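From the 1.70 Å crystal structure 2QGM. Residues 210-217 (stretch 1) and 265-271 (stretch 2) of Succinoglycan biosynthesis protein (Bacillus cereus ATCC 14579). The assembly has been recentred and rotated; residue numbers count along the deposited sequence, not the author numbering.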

# COMPACT_ATOMS: atom_id res chain seq x y z
N GLY A 210 -18.02 -0.55 11.96
CA GLY A 210 -17.48 -1.88 11.72
C GLY A 210 -17.08 -2.19 10.29
O GLY A 210 -16.24 -3.05 10.04
N SER A 211 -17.69 -1.48 9.33
CA SER A 211 -17.40 -1.66 7.92
C SER A 211 -18.07 -0.53 7.14
O SER A 211 -18.97 0.14 7.66
N ILE A 212 -17.62 -0.31 5.91
CA ILE A 212 -18.18 0.75 5.06
C ILE A 212 -19.65 0.45 4.82
O ILE A 212 -20.50 1.34 4.87
N GLN A 213 -19.93 -0.82 4.54
CA GLN A 213 -21.28 -1.29 4.25
C GLN A 213 -22.31 -0.92 5.31
O GLN A 213 -23.38 -0.41 4.97
N GLU A 214 -22.01 -1.16 6.58
CA GLU A 214 -22.96 -0.84 7.63
C GLU A 214 -23.05 0.65 7.90
O GLU A 214 -24.11 1.15 8.29
N TYR A 215 -21.96 1.38 7.69
CA TYR A 215 -22.01 2.82 7.93
C TYR A 215 -22.84 3.51 6.85
O TYR A 215 -23.57 4.45 7.13
N MSE A 216 -22.73 3.03 5.62
CA MSE A 216 -23.49 3.64 4.54
C MSE A 216 -25.00 3.41 4.64
O MSE A 216 -25.77 4.00 3.89
N LYS A 217 -25.42 2.55 5.57
CA LYS A 217 -26.84 2.26 5.77
C LYS A 217 -27.50 3.34 6.63
O LYS A 217 -28.73 3.38 6.77
N LYS A 265 -11.81 11.58 9.22
CA LYS A 265 -11.67 11.23 7.81
C LYS A 265 -12.71 10.19 7.40
O LYS A 265 -13.34 10.32 6.36
N PHE A 266 -12.87 9.15 8.21
CA PHE A 266 -13.83 8.10 7.91
C PHE A 266 -15.26 8.64 7.75
O PHE A 266 -15.95 8.31 6.79
N THR A 267 -15.69 9.49 8.68
CA THR A 267 -17.04 10.06 8.62
C THR A 267 -17.21 11.09 7.50
O THR A 267 -18.32 11.37 7.06
N THR A 268 -16.09 11.65 7.05
CA THR A 268 -16.12 12.65 5.98
C THR A 268 -16.15 11.96 4.62
O THR A 268 -16.85 12.39 3.70
N MSE A 269 -15.38 10.89 4.50
CA MSE A 269 -15.28 10.10 3.28
C MSE A 269 -16.62 9.46 2.90
O MSE A 269 -16.96 9.37 1.71
N LEU A 270 -17.38 9.04 3.90
CA LEU A 270 -18.66 8.37 3.66
C LEU A 270 -19.88 9.26 3.78
O LEU A 270 -21.01 8.76 3.88
N LEU A 271 -19.67 10.57 3.76
CA LEU A 271 -20.77 11.52 3.84
C LEU A 271 -21.52 11.52 2.50
O LEU A 271 -22.75 11.44 2.47

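Tyr-215 and Leu-270 are the centre of this contact. Both point their CA-to-CB bonds toward the opposite stretch, and they have the largest areas covered by it. Tyr-215 is buried and takes chi1 t, with chi2 near -87°. Leu-270, the first residue past its helix to leave helical phi/psi, is m at chi1 and t at chi2. Its CD1 lies 3.6 Å from Tyr-215 CD1.

Phe-266 meets Tyr-215 edge-to-face. The Phe-266 edge is directed at one face of the tyrosine ring; the ring centroids are 5.2 Å apart and the planes are at 80°. The closest atoms are Tyr-215 CD2 and Phe-266 CE1, at 3.6 Å. Phe-266 leaves its backbone sideways, but chi1 t brings the end of its ring nearer to stretch 1.

Ile-212 lies four residues before Met-216, and its O accepts a backbone hydrogen bond from Met-216 N. Its CA-to-CB bond also points sideways, and with chi1 and chi2 both m its end comes nearer to stretch 2. The terminal CD1 of Ile-212 touches three side chains: Phe-266 CE2 at 3.6 Å, Met-269 CE at 3.5 Å and Leu-270 CD1 at 3.5 Å. Met-269 and Met-216 are selenomethionines. Met-216 adds a looser contact, its CG 4.2 Å from Leu-270 CD2.

No direct hydrogen bond joins the stretches, and most direct contacts are between apolar side chains. One water supplies a polar link. It accepts a hydrogen bond from Tyr-215 OH at 2.9 Å and donates one to Thr-267 O at 2.6 Å. The tyrosine hydroxyl thus has an acceptor for its proton at the contact. Thr-267, with chi1 p, also places CG2 3.6 Å from Tyr-215 OH.

Ser-211 points away and caps its own helix: its OG, with chi1 p, accepts a weak hydrogen bond from Glu-214 N at 3.4 Å.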

# COMPACT_ATOMS: atom_id res chain seq x y z
CB SER A 211 -17.91 -3.01 7.41
OG SER A 211 -19.33 -3.08 7.44
CB ILE A 212 -17.47 0.80 3.70
CG1 ILE A 212 -15.98 1.08 3.88
CG2 ILE A 212 -18.08 1.89 2.84
CD1 ILE A 212 -15.69 2.37 4.60
CB GLN A 213 -21.25 -2.81 4.04
CG GLN A 213 -22.58 -3.42 3.65
CD GLN A 213 -22.44 -4.88 3.25
OE1 GLN A 213 -21.87 -5.69 3.99
NE2 GLN A 213 -22.97 -5.22 2.09
CB GLU A 214 -22.62 -1.59 8.94
CG GLU A 214 -21.31 -1.20 9.59
CD GLU A 214 -21.07 -1.98 10.88
OE1 GLU A 214 -21.83 -1.79 11.86
OE2 GLU A 214 -20.11 -2.78 10.92
CB TYR A 215 -20.59 3.41 7.98
CG TYR A 215 -20.55 4.85 8.47
CD1 TYR A 215 -20.72 5.92 7.59
CD2 TYR A 215 -20.38 5.13 9.82
CE1 TYR A 215 -20.71 7.24 8.05
CE2 TYR A 215 -20.38 6.45 10.29
CZ TYR A 215 -20.55 7.50 9.40
OH TYR A 215 -20.56 8.80 9.86
CB MSE A 216 -22.95 3.17 3.19
CG MSE A 216 -21.58 3.74 2.89
SE MSE A 216 -20.88 3.23 1.17
CE MSE A 216 -21.98 4.40 0.08
CB LYS A 217 -27.01 0.88 6.44
CG LYS A 217 -26.56 -0.27 5.55
CD LYS A 217 -26.50 -1.61 6.28
CE LYS A 217 -27.87 -2.10 6.73
NZ LYS A 217 -27.75 -3.47 7.32
CB LYS A 265 -10.26 10.68 7.53
CG LYS A 265 -9.14 11.70 7.61
CD LYS A 265 -7.80 11.07 7.25
CE LYS A 265 -6.66 12.08 7.25
NZ LYS A 265 -6.42 12.68 8.58
CB PHE A 266 -13.77 7.02 9.01
CG PHE A 266 -14.69 5.86 8.79
CD1 PHE A 266 -16.00 5.88 9.26
CD2 PHE A 266 -14.24 4.71 8.13
CE1 PHE A 266 -16.85 4.78 9.08
CE2 PHE A 266 -15.07 3.61 7.95
CZ PHE A 266 -16.38 3.65 8.42
CB THR A 267 -17.41 10.73 9.97
OG1 THR A 267 -16.53 11.83 10.22
CG2 THR A 267 -17.32 9.73 11.11
CB THR A 268 -14.88 13.58 6.04
OG1 THR A 268 -14.84 14.23 7.31
CG2 THR A 268 -14.94 14.62 4.93
CB MSE A 269 -14.22 9.01 3.50
CG MSE A 269 -14.16 7.91 2.45
SE MSE A 269 -12.91 6.52 3.04
CE MSE A 269 -14.16 5.50 4.13
CB LEU A 270 -18.80 7.17 4.60
CG LEU A 270 -17.73 6.09 4.42
CD1 LEU A 270 -17.95 4.97 5.44
CD2 LEU A 270 -17.77 5.53 3.00
CB LEU A 271 -20.24 12.92 4.16
CG LEU A 271 -21.26 14.02 4.43
CD1 LEU A 271 -22.12 13.64 5.62
CD2 LEU A 271 -20.53 15.34 4.71
O HOH W 1 -20.72 10.83 7.84